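Long-range contacts in proto-oncogene tyrosine-protein kinase receptor Ret (Danio rerio, PDB 7AMK), which is a receptor tyrosine kinase whose extracellular cadherin-like domains recognise a GDNF-family ligand held by its GFR alpha co-receptor: residues E199-D204 and V224-E229; Y235-D240 and F260-D265; V244-D249 and V357-V362; L283-S288 and F333-L338. The protein carries 4 engineered substitutions. One frame throughout, in Å; residues are numbered along the deposited sequence.

Interaction 1: E199-D204 and V224-E229; sequences EVYHLD and VNIYDE. With CA (calcium ion), chain M.
The backbone carbonyl of E199 accepts twice across this antiparallel hairpin pairing. I226 N donates to E199 O at 2.9 Å, standing well above the carbonyl plane, and a water donates to the same oxygen while also donating to N225 OD1 at 3.0 Å, so the asparagine amide is tied through a water to the E199 carbonyl, just ahead of strand 200-210. Two residues on, Y201 N reaches V224 O at 2.9 Å within the plane of that carbonyl, and V224 N probably returns a bond to Y201 O, whose position is less certain. V224 O also receives the CA-H of V200, a second, weaker contact. The carboxylate of E199 forms a salt bridge with R311.

I226 CG1, anti to its own carbonyl carbon (chi1 -52°), lies at the edge of the Y201 ring, and I226 CD1 is 3.8 Å from Y201 CD1. L203 CD1 meets V224 CG2 at 3.7 Å on the same face, while V200 and N225 lie side by side on the other, where V369 of the second subunit packs against both.

Beyond the strand, D228 OD1 and E229 O bind the same calcium ion, each at 2.4 Å, with E142, E196, D231 and D265 completing the site. Backbone bonds thus carry the hairpin up to a calcium-bound exit, characteristic of cadherin domain junctions, where the metal probably stiffens the link to the next domain.

Interaction 2: Y235-D240 and F260-D265; sequences YVQGTD and FVYDRD. Engineered in segment 235-240: Q237 (natural residue Asn). With CA (calcium ion), chain N; CA (calcium ion), chain M.
The Y235 ring lies over the CB of Y262, which sits 4.0 Å from the ring centroid in a CH-pi contact, displaced toward the rim at CZ. Y235 CG occupies the position between its own backbone N and carbonyl carbon (chi1 63°), and from there the ring turns back across the neighbouring strand. The two tyrosine rings themselves meet obliquely. Farther out, Y235 OH lies over one face of the R264 guanidinium, 3.6 Å from R264 NH2, the Y235 ring and guanidinium planes being 22° apart.

Q237, an engineered residue, approaches Y262 from another direction: its CB is 3.8 Å from Y262 CE1, and OE1 rests above the rim of that ring. On the other face of the sheet V236 CG1 touches V261 CG2 at 3.9 Å.

Two backbone bonds pair Y235 with Y262 as an antiparallel hydrogen-bonded pair, Y262 N to Y235 O at 2.9 Å being nearly straight and the return bond from Y235 N to Y262 O more bent. Past them a water takes over, accepting from Q237 N and donating to F260 O.

At the other end, D263 OD1 accepts from D265 N in an Asx turn. D263 binds one calcium ion through both oxygens, in a site completed by D230, N232, N277 and D341; D265 bridges that ion through OD2 and a second through OD1, both at 2.4 Å. Such calcium sites are characteristic of cadherin domain junctions. Strand 235-236 is the outermost of its sheet, beside strand 255-263, whose other neighbour is strand 312-321; V236 and V261 both touch L353 of strand 350-359.

Interaction 3: V244-D249 and V357-V362; sequences VLVEFD and VTVLPV
A parallel strand pair at the edge of a cadherin-like beta-sandwich sheet brings V244, L245 and V246 into register with V357, T358 and V359. Three backbone bonds zip it together: T358 N to V244 O and V246 N to T358 O, both 2.7 Å and almost straight, then L360 N to V246 O at 2.9 Å. The CA-H groups of V357, L245 and V359 add contacts to the same three oxygens.

On the buried face V246 and V359 lie side by side, CB of V246 being 3.8 Å from V359 CG2. The opposite face is tighter: L245 CG is anti to its backbone N (chi1 -179°), and beyond it CD1 presses to 3.4 Å from T358 CG2 and 3.5 Å from L360 CD1. The E247 carboxylate flanks that same L360 methyl. Where the strands end, V362 CG2 rests 3.4 Å from E247 O.

L245 also touches a fucose of the attached glycan, so sugar lies beside the exposed face. Inward, V244 and V246 pack on F256 of strand 255-263 in the other sheet. Strand 241-246 is outermost, strand 350-359 lies between it and strand 331-341, and F248 and V362 reach F396 in a loop beyond.

Interaction 4: L283-S288 and F333-L338; sequences LMTQDS and FLLGYL. Engineered in segment 283-288: Q286 (natural residue Asn). With NAG (2-acetamido-2-deoxy-beta-D-glucopyranose), chain E.
L283 and L335 make the tightest apolar contact here, CD2 of L283 lying 3.3 Å from CD1 of L335, unusually close, so the exact placing of this methyl is doubtful. L335 CG is anti to its backbone N (chi1 173°), and the isobutyl group crosses that of L283 obliquely. T285 supplies a second neighbour for the same methyl: its CG2 stands 4.0 Å from L335 CD1, the two side chains crossing at about a right angle. L283 CD2 also lies 4.0 Å from Y337 CD1, while the backbone N of L283 approaches the tyrosine ring obliquely.

M284 works on the other side of the strand. Its chain bends at chi2 and chi3 (-70° and 93°), bringing SD to 3.9 Å from L338 CB, with CE beside the same carbon. M284 CB lies 3.4 Å from G336 O, packing directly on the glycine backbone. L338 CD2 comes 3.6 Å from O7 of an N-acetylglucosamine.

Among polar bonds, M284 N donates to G336 O at 2.9 Å from well above the carbonyl plane. M284 then centres an inverse gamma turn, closed by a weak bond from T285 N to L283 O, where the chain leaves strand 279-283, an outermost strand beside strand 331-341 in the cadherin-like domain. D287 stands at the N-cap of helix 288-293, its OD1 making weak hydrogen bonds to W289 N and I290 N.

Within the two segments one backbone bond crosses, with T282 to L338 adding another just before; beyond that, apolar packing probably contributes much of the hold.

Interactions 2, 3 and 4 belong to one cadherin-like domain, whereas interaction 1 lies in the preceding one. Interactions 1 and 2 meet at a shared calcium ion, D228 and E229 from one and D265 from the other, so their strand ends converge on the domain junction. Interactions 3 and 4 are neighbours in a single sheet, joined by a probable hydrogen bond from V357 N to F333 O, and 283-288/333-338 is nested within the loop closed by 244-249/357-362. Interactions 1 and 3 are partly buried and rest on regular backbone bonding; interactions 2 and 4 are surface contacts, relying more on aromatic and aliphatic side chains respectively.

Interaction 1: E199-D204 and V224-E229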
# COMPACT_ATOMS: atom_id res chain seq x y z
N GLU A 199 -8.27 -35.56 -6.94
CA GLU A 199 -8.81 -35.34 -5.60
C GLU A 199 -10.16 -36.00 -5.38
O GLU A 199 -10.62 -36.04 -4.24
CB GLU A 199 -8.98 -33.83 -5.31
CG GLU A 199 -7.77 -32.92 -5.68
CD GLU A 199 -7.91 -31.50 -5.15
OE1 GLU A 199 -8.39 -31.32 -4.00
OE2 GLU A 199 -7.54 -30.55 -5.89
N VAL A 200 -10.81 -36.50 -6.43
CA VAL A 200 -12.14 -37.12 -6.36
C VAL A 200 -12.20 -38.22 -7.40
O VAL A 200 -11.97 -37.97 -8.59
CB VAL A 200 -13.28 -36.12 -6.63
CG1 VAL A 200 -14.62 -36.86 -6.60
CG2 VAL A 200 -13.31 -34.95 -5.64
N TYR A 201 -12.52 -39.43 -6.99
CA TYR A 201 -12.76 -40.49 -7.96
C TYR A 201 -14.26 -40.72 -8.10
O TYR A 201 -14.95 -40.96 -7.11
CB TYR A 201 -12.05 -41.77 -7.56
CG TYR A 201 -10.58 -41.79 -7.87
CD1 TYR A 201 -9.66 -41.26 -6.97
CD2 TYR A 201 -10.11 -42.34 -9.05
CE1 TYR A 201 -8.34 -41.26 -7.25
CE2 TYR A 201 -8.79 -42.37 -9.33
CZ TYR A 201 -7.90 -41.83 -8.43
OH TYR A 201 -6.55 -41.90 -8.73
N HIS A 202 -14.75 -40.63 -9.32
CA HIS A 202 -16.14 -40.94 -9.63
C HIS A 202 -16.26 -42.42 -9.94
O HIS A 202 -15.51 -42.96 -10.77
CB HIS A 202 -16.64 -40.11 -10.81
CG HIS A 202 -16.72 -38.64 -10.52
ND1 HIS A 202 -17.71 -38.09 -9.74
CD2 HIS A 202 -15.91 -37.61 -10.90
CE1 HIS A 202 -17.52 -36.78 -9.65
NE2 HIS A 202 -16.44 -36.47 -10.35
N LEU A 203 -17.18 -43.08 -9.26
CA LEU A 203 -17.38 -44.51 -9.38
C LEU A 203 -18.85 -44.77 -9.70
O LEU A 203 -19.74 -44.04 -9.25
CB LEU A 203 -16.99 -45.26 -8.07
CG LEU A 203 -15.52 -45.13 -7.60
CD1 LEU A 203 -15.23 -45.94 -6.30
CD2 LEU A 203 -14.58 -45.60 -8.71
N ASP A 204 -19.07 -45.79 -10.52
CA ASP A 204 -20.38 -46.36 -10.75
C ASP A 204 -20.34 -47.81 -10.28
O ASP A 204 -19.57 -48.62 -10.82
CB ASP A 204 -20.80 -46.26 -12.23
CG ASP A 204 -22.32 -46.06 -12.40
OD1 ASP A 204 -23.01 -45.74 -11.41
OD2 ASP A 204 -22.84 -46.24 -13.52
N VAL A 224 -15.31 -41.06 -4.35
CA VAL A 224 -14.42 -41.17 -3.20
C VAL A 224 -13.59 -39.89 -3.12
O VAL A 224 -12.98 -39.48 -4.12
CB VAL A 224 -13.53 -42.43 -3.29
CG1 VAL A 224 -12.59 -42.52 -2.09
CG2 VAL A 224 -14.38 -43.76 -3.48
N ASN A 225 -13.58 -39.26 -1.96
CA ASN A 225 -12.77 -38.06 -1.77
C ASN A 225 -11.35 -38.47 -1.37
O ASN A 225 -11.18 -39.44 -0.63
CB ASN A 225 -13.37 -37.14 -0.70
CG ASN A 225 -14.74 -36.57 -1.11
OD1 ASN A 225 -14.84 -35.76 -2.02
ND2 ASN A 225 -15.79 -36.98 -0.40
N ILE A 226 -10.35 -37.79 -1.92
CA ILE A 226 -8.94 -38.08 -1.60
C ILE A 226 -8.40 -36.95 -0.74
O ILE A 226 -8.34 -35.79 -1.17
CB ILE A 226 -8.07 -38.26 -2.86
CG1 ILE A 226 -8.67 -39.28 -3.86
CG2 ILE A 226 -6.65 -38.67 -2.43
CD1 ILE A 226 -8.87 -40.72 -3.34
N TYR A 227 -8.01 -37.30 0.49
CA TYR A 227 -7.43 -36.34 1.41
C TYR A 227 -5.93 -36.19 1.19
O TYR A 227 -5.24 -37.13 0.78
CB TYR A 227 -7.68 -36.75 2.86
CG TYR A 227 -9.10 -36.56 3.30
CD1 TYR A 227 -10.07 -36.04 2.44
CD2 TYR A 227 -9.48 -36.86 4.60
CE1 TYR A 227 -11.39 -35.86 2.86
CE2 TYR A 227 -10.78 -36.68 5.03
CZ TYR A 227 -11.73 -36.19 4.16
OH TYR A 227 -13.01 -36.05 4.63
N ASP A 228 -5.44 -35.01 1.47
CA ASP A 228 -4.08 -34.59 1.16
C ASP A 228 -3.18 -34.85 2.35
O ASP A 228 -3.59 -34.77 3.50
CB ASP A 228 -4.07 -33.10 0.82
CG ASP A 228 -2.75 -32.63 0.30
OD1 ASP A 228 -2.34 -33.13 -0.75
OD2 ASP A 228 -2.14 -31.74 0.92
N GLU A 229 -1.93 -35.15 2.05
CA GLU A 229 -0.91 -35.12 3.09
C GLU A 229 0.24 -34.26 2.59
O GLU A 229 0.31 -33.89 1.41
CB GLU A 229 -0.44 -36.53 3.46
CG GLU A 229 0.47 -37.16 2.49
CD GLU A 229 1.01 -38.50 3.02
OE1 GLU A 229 0.55 -38.92 4.10
OE2 GLU A 229 1.88 -39.12 2.36
CA CA M . -0.01 -33.83 -0.97
O HOH W 1 -12.14 -34.52 -2.45

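Interaction 2: Y235-D240 and F260-D265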
# COMPACT_ATOMS: atom_id res chain seq x y z
N TYR A 235 9.08 -24.46 -2.79
CA TYR A 235 10.09 -24.08 -3.78
C TYR A 235 9.82 -22.66 -4.26
O TYR A 235 8.69 -22.14 -4.19
CB TYR A 235 10.12 -25.04 -4.98
CG TYR A 235 8.81 -25.05 -5.79
CD1 TYR A 235 7.76 -25.88 -5.42
CD2 TYR A 235 8.64 -24.23 -6.91
CE1 TYR A 235 6.55 -25.91 -6.16
CE2 TYR A 235 7.44 -24.25 -7.64
CZ TYR A 235 6.41 -25.09 -7.27
OH TYR A 235 5.23 -25.11 -7.98
N VAL A 236 10.85 -22.05 -4.78
CA VAL A 236 10.74 -20.73 -5.38
C VAL A 236 10.70 -20.89 -6.88
O VAL A 236 11.21 -21.87 -7.44
CB VAL A 236 11.88 -19.79 -4.95
CG1 VAL A 236 11.72 -19.43 -3.50
CG2 VAL A 236 13.21 -20.48 -5.17
N GLN A 237 10.06 -19.94 -7.54
CA GLN A 237 10.01 -19.89 -8.98
C GLN A 237 10.91 -18.73 -9.40
O GLN A 237 10.62 -17.57 -9.09
CB GLN A 237 8.58 -19.72 -9.47
CG GLN A 237 8.41 -19.95 -10.96
CD GLN A 237 7.04 -20.49 -11.31
OE1 GLN A 237 6.21 -20.70 -10.42
NE2 GLN A 237 6.80 -20.73 -12.60
N GLY A 238 12.00 -19.06 -10.05
CA GLY A 238 12.95 -18.05 -10.48
C GLY A 238 13.99 -17.77 -9.40
O GLY A 238 14.76 -18.67 -9.04
N THR A 239 14.00 -16.55 -8.88
CA THR A 239 15.01 -16.14 -7.92
C THR A 239 14.59 -16.49 -6.50
O THR A 239 13.40 -16.59 -6.18
CB THR A 239 15.28 -14.64 -8.02
OG1 THR A 239 16.21 -14.26 -7.01
CG2 THR A 239 13.99 -13.85 -7.82
N ASP A 240 15.59 -16.68 -5.64
CA ASP A 240 15.36 -16.77 -4.21
C ASP A 240 15.80 -15.51 -3.49
O ASP A 240 15.81 -15.48 -2.26
CB ASP A 240 16.07 -17.99 -3.62
CG ASP A 240 17.59 -17.93 -3.77
OD1 ASP A 240 18.21 -16.90 -3.42
OD2 ASP A 240 18.18 -18.94 -4.22
N PHE A 260 7.86 -15.00 -3.19
CA PHE A 260 6.79 -15.98 -3.28
C PHE A 260 7.37 -17.38 -3.18
O PHE A 260 8.36 -17.69 -3.84
CB PHE A 260 6.03 -15.84 -4.61
CG PHE A 260 5.24 -14.57 -4.71
CD1 PHE A 260 3.98 -14.47 -4.13
CD2 PHE A 260 5.77 -13.46 -5.34
CE1 PHE A 260 3.25 -13.29 -4.21
CE2 PHE A 260 5.05 -12.28 -5.42
CZ PHE A 260 3.79 -12.20 -4.85
N VAL A 261 6.75 -18.21 -2.34
CA VAL A 261 7.12 -19.61 -2.19
C VAL A 261 5.88 -20.44 -2.48
O VAL A 261 4.79 -20.08 -2.04
CB VAL A 261 7.69 -19.90 -0.78
CG1 VAL A 261 7.69 -21.40 -0.48
CG2 VAL A 261 9.09 -19.28 -0.65
N TYR A 262 6.05 -21.52 -3.21
CA TYR A 262 4.94 -22.34 -3.66
C TYR A 262 5.03 -23.74 -3.07
O TYR A 262 6.13 -24.27 -2.85
CB TYR A 262 4.88 -22.43 -5.19
CG TYR A 262 4.87 -21.07 -5.85
CD1 TYR A 262 6.06 -20.39 -6.12
CD2 TYR A 262 3.67 -20.44 -6.16
CE1 TYR A 262 6.05 -19.13 -6.72
CE2 TYR A 262 3.65 -19.19 -6.74
CZ TYR A 262 4.83 -18.54 -7.03
OH TYR A 262 4.77 -17.28 -7.61
N ASP A 263 3.87 -24.32 -2.81
CA ASP A 263 3.80 -25.68 -2.25
C ASP A 263 2.58 -26.35 -2.86
O ASP A 263 1.46 -25.84 -2.74
CB ASP A 263 3.72 -25.63 -0.72
CG ASP A 263 3.99 -26.98 -0.07
OD1 ASP A 263 3.42 -27.99 -0.50
OD2 ASP A 263 4.77 -27.03 0.90
N ARG A 264 2.78 -27.50 -3.52
CA ARG A 264 1.67 -28.15 -4.20
C ARG A 264 0.65 -28.74 -3.23
O ARG A 264 -0.49 -29.00 -3.65
CB ARG A 264 2.20 -29.24 -5.13
CG ARG A 264 3.04 -28.65 -6.24
CD ARG A 264 3.43 -29.68 -7.30
NE ARG A 264 4.22 -29.04 -8.35
CZ ARG A 264 3.73 -28.39 -9.39
NH1 ARG A 264 2.42 -28.29 -9.59
NH2 ARG A 264 4.57 -27.82 -10.26
N ASP A 265 1.02 -28.94 -1.97
CA ASP A 265 0.08 -29.42 -0.97
C ASP A 265 -0.91 -28.32 -0.56
O ASP A 265 -0.62 -27.12 -0.65
CB ASP A 265 0.83 -29.91 0.27
CG ASP A 265 1.79 -31.03 -0.04
OD1 ASP A 265 1.41 -31.93 -0.82
OD2 ASP A 265 2.93 -31.02 0.47
CA CA N . 4.24 -29.31 1.52
CA CA M . -0.01 -33.83 -0.97
O HOH W 2 9.11 -17.64 -6.58

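Interaction 3: V244-D249 and V357-V362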
# COMPACT_ATOMS: atom_id res chain seq x y z
N VAL A 244 16.39 -5.01 -2.07
CA VAL A 244 15.60 -4.02 -1.34
C VAL A 244 16.43 -2.76 -1.14
O VAL A 244 17.58 -2.82 -0.68
CB VAL A 244 15.12 -4.56 0.01
CG1 VAL A 244 14.67 -3.40 0.90
CG2 VAL A 244 14.00 -5.57 -0.21
N LEU A 245 15.85 -1.62 -1.48
CA LEU A 245 16.44 -0.31 -1.24
C LEU A 245 15.57 0.42 -0.23
O LEU A 245 14.36 0.52 -0.41
CB LEU A 245 16.55 0.51 -2.53
CG LEU A 245 17.19 1.90 -2.36
CD1 LEU A 245 18.64 1.79 -1.87
CD2 LEU A 245 17.12 2.78 -3.62
N VAL A 246 16.20 0.89 0.85
CA VAL A 246 15.56 1.77 1.82
C VAL A 246 16.21 3.14 1.68
O VAL A 246 17.41 3.31 1.96
CB VAL A 246 15.71 1.27 3.25
CG1 VAL A 246 14.97 2.22 4.19
CG2 VAL A 246 15.20 -0.15 3.37
N GLU A 247 15.42 4.14 1.28
CA GLU A 247 15.92 5.49 1.09
C GLU A 247 14.88 6.49 1.58
O GLU A 247 14.73 6.67 2.79
CB GLU A 247 16.28 5.72 -0.39
CG GLU A 247 16.96 7.09 -0.66
CD GLU A 247 17.65 7.17 -2.02
OE1 GLU A 247 17.37 6.32 -2.90
OE2 GLU A 247 18.48 8.09 -2.22
N PHE A 248 14.16 7.11 0.64
CA PHE A 248 13.24 8.19 1.00
C PHE A 248 12.00 7.70 1.73
O PHE A 248 11.34 8.49 2.40
CB PHE A 248 12.84 8.97 -0.25
CG PHE A 248 14.00 9.62 -0.93
CD1 PHE A 248 14.63 10.73 -0.36
CD2 PHE A 248 14.50 9.12 -2.12
CE1 PHE A 248 15.71 11.32 -0.98
CE2 PHE A 248 15.59 9.71 -2.73
CZ PHE A 248 16.19 10.80 -2.16
N ASP A 249 11.67 6.41 1.62
CA ASP A 249 10.56 5.82 2.36
C ASP A 249 11.13 5.00 3.50
O ASP A 249 11.67 3.91 3.28
CB ASP A 249 9.68 4.94 1.47
CG ASP A 249 8.52 4.29 2.23
OD1 ASP A 249 8.65 4.03 3.45
OD2 ASP A 249 7.47 4.04 1.60
N VAL A 357 19.64 -6.10 1.12
CA VAL A 357 19.11 -4.82 1.58
C VAL A 357 20.18 -3.73 1.47
O VAL A 357 21.28 -3.88 2.01
CB VAL A 357 18.59 -4.92 3.02
CG1 VAL A 357 18.04 -3.56 3.49
CG2 VAL A 357 17.55 -6.03 3.15
N THR A 358 19.83 -2.64 0.80
CA THR A 358 20.62 -1.42 0.80
C THR A 358 19.83 -0.33 1.52
O THR A 358 18.72 0.00 1.10
CB THR A 358 20.95 -0.97 -0.63
OG1 THR A 358 21.94 -1.85 -1.19
CG2 THR A 358 21.50 0.45 -0.65
N VAL A 359 20.39 0.20 2.60
CA VAL A 359 19.80 1.32 3.32
C VAL A 359 20.71 2.52 3.12
O VAL A 359 21.82 2.58 3.68
CB VAL A 359 19.59 1.01 4.81
CG1 VAL A 359 18.95 2.22 5.52
CG2 VAL A 359 18.75 -0.26 4.98
N LEU A 360 20.26 3.49 2.31
CA LEU A 360 21.04 4.71 2.15
C LEU A 360 20.61 5.75 3.16
O LEU A 360 19.46 5.74 3.62
CB LEU A 360 20.86 5.28 0.75
CG LEU A 360 20.92 4.29 -0.41
CD1 LEU A 360 20.23 4.88 -1.61
CD2 LEU A 360 22.36 3.97 -0.75
N PRO A 361 21.52 6.64 3.53
CA PRO A 361 21.14 7.78 4.37
C PRO A 361 20.41 8.83 3.56
O PRO A 361 20.56 8.95 2.34
CB PRO A 361 22.50 8.32 4.84
CG PRO A 361 23.41 8.00 3.70
CD PRO A 361 22.95 6.67 3.19
N VAL A 362 19.60 9.62 4.27
CA VAL A 362 18.85 10.68 3.62
C VAL A 362 19.36 12.02 4.14
O VAL A 362 19.17 12.35 5.33
CB VAL A 362 17.34 10.52 3.85
CG1 VAL A 362 16.60 11.74 3.39
CG2 VAL A 362 16.85 9.26 3.10

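Interaction 4: L283-S288 and F333-L338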
# COMPACT_ATOMS: atom_id res chain seq x y z
N LEU A 283 14.55 -15.87 10.95
CA LEU A 283 15.61 -14.92 10.59
C LEU A 283 16.99 -15.52 10.82
O LEU A 283 17.33 -15.94 11.93
CB LEU A 283 15.46 -13.65 11.42
CG LEU A 283 14.74 -12.48 10.77
CD1 LEU A 283 14.88 -11.24 11.65
CD2 LEU A 283 15.34 -12.23 9.41
N MET A 284 17.80 -15.55 9.76
CA MET A 284 19.14 -16.14 9.84
C MET A 284 20.19 -15.07 10.16
O MET A 284 21.15 -14.85 9.41
CB MET A 284 19.47 -16.86 8.53
CG MET A 284 18.57 -18.04 8.20
SD MET A 284 18.84 -19.44 9.30
CE MET A 284 17.59 -19.10 10.54
N THR A 285 20.01 -14.39 11.29
CA THR A 285 21.01 -13.41 11.71
C THR A 285 20.96 -13.21 13.22
O THR A 285 19.89 -13.11 13.81
CB THR A 285 20.81 -12.06 11.01
OG1 THR A 285 21.95 -11.22 11.26
CG2 THR A 285 19.58 -11.37 11.54
N GLN A 286 22.15 -13.14 13.82
CA GLN A 286 22.30 -12.67 15.20
C GLN A 286 22.79 -11.22 15.11
O GLN A 286 24.00 -10.98 14.99
CB GLN A 286 23.26 -13.56 15.98
N ASP A 287 21.86 -10.27 15.15
CA ASP A 287 22.22 -8.86 15.00
C ASP A 287 21.06 -8.02 15.54
O ASP A 287 19.94 -8.09 15.01
CB ASP A 287 22.52 -8.53 13.55
CG ASP A 287 23.00 -7.10 13.34
OD1 ASP A 287 22.48 -6.18 14.01
OD2 ASP A 287 23.90 -6.89 12.49
N SER A 288 21.32 -7.24 16.59
CA SER A 288 20.24 -6.55 17.28
C SER A 288 19.64 -5.46 16.41
O SER A 288 18.42 -5.25 16.40
CB SER A 288 20.74 -5.97 18.61
OG SER A 288 21.72 -4.96 18.41
N PHE A 333 23.27 -5.25 3.95
CA PHE A 333 23.41 -6.60 4.49
C PHE A 333 22.60 -7.60 3.65
O PHE A 333 21.63 -7.25 2.97
CB PHE A 333 22.95 -6.67 5.95
CG PHE A 333 21.56 -6.17 6.16
CD1 PHE A 333 20.48 -7.04 6.03
CD2 PHE A 333 21.33 -4.84 6.47
CE1 PHE A 333 19.19 -6.58 6.21
CE2 PHE A 333 20.03 -4.38 6.65
CZ PHE A 333 18.97 -5.25 6.52
N LEU A 334 23.02 -8.86 3.73
CA LEU A 334 22.37 -9.95 3.02
C LEU A 334 21.61 -10.76 4.07
O LEU A 334 22.22 -11.50 4.85
CB LEU A 334 23.39 -10.77 2.24
CG LEU A 334 22.83 -11.96 1.42
CD1 LEU A 334 21.74 -11.52 0.43
CD2 LEU A 334 23.94 -12.75 0.70
N LEU A 335 20.29 -10.60 4.12
CA LEU A 335 19.47 -11.13 5.20
C LEU A 335 18.89 -12.47 4.76
O LEU A 335 18.09 -12.53 3.82
CB LEU A 335 18.37 -10.14 5.56
CG LEU A 335 17.28 -10.56 6.56
CD1 LEU A 335 17.87 -10.79 7.95
CD2 LEU A 335 16.15 -9.54 6.62
N GLY A 336 19.32 -13.54 5.41
CA GLY A 336 18.80 -14.85 5.12
C GLY A 336 17.53 -15.13 5.91
O GLY A 336 17.35 -14.64 7.02
N TYR A 337 16.63 -15.92 5.30
CA TYR A 337 15.38 -16.31 5.94
C TYR A 337 15.08 -17.76 5.56
O TYR A 337 14.74 -18.04 4.41
CB TYR A 337 14.23 -15.38 5.55
CG TYR A 337 13.00 -15.55 6.42
CD1 TYR A 337 12.95 -14.99 7.68
CD2 TYR A 337 11.90 -16.28 5.97
CE1 TYR A 337 11.84 -15.15 8.48
CE2 TYR A 337 10.79 -16.44 6.76
CZ TYR A 337 10.77 -15.87 8.02
OH TYR A 337 9.66 -16.01 8.84
N LEU A 338 15.22 -18.67 6.53
CA LEU A 338 15.00 -20.10 6.30
C LEU A 338 13.52 -20.43 6.44
O LEU A 338 12.94 -20.22 7.51
CB LEU A 338 15.81 -20.94 7.29
CG LEU A 338 15.61 -22.43 7.10
CD1 LEU A 338 16.33 -22.89 5.85
CD2 LEU A 338 16.12 -23.16 8.31
C1 NAG E . 12.97 -27.99 10.05
C2 NAG E . 14.34 -28.06 10.73
C3 NAG E . 14.56 -29.44 11.35
C4 NAG E . 13.38 -29.86 12.22
C5 NAG E . 12.06 -29.67 11.48
C6 NAG E . 10.83 -29.91 12.34
C7 NAG E . 16.23 -26.73 9.84
C8 NAG E . 16.06 -25.83 11.03
N2 NAG E . 15.40 -27.78 9.76
O3 NAG E . 15.76 -29.45 12.10
O4 NAG E . 13.50 -31.26 12.46
O5 NAG E . 11.96 -28.33 10.99
O6 NAG E . 11.10 -29.89 13.73
O7 NAG E . 17.09 -26.53 8.99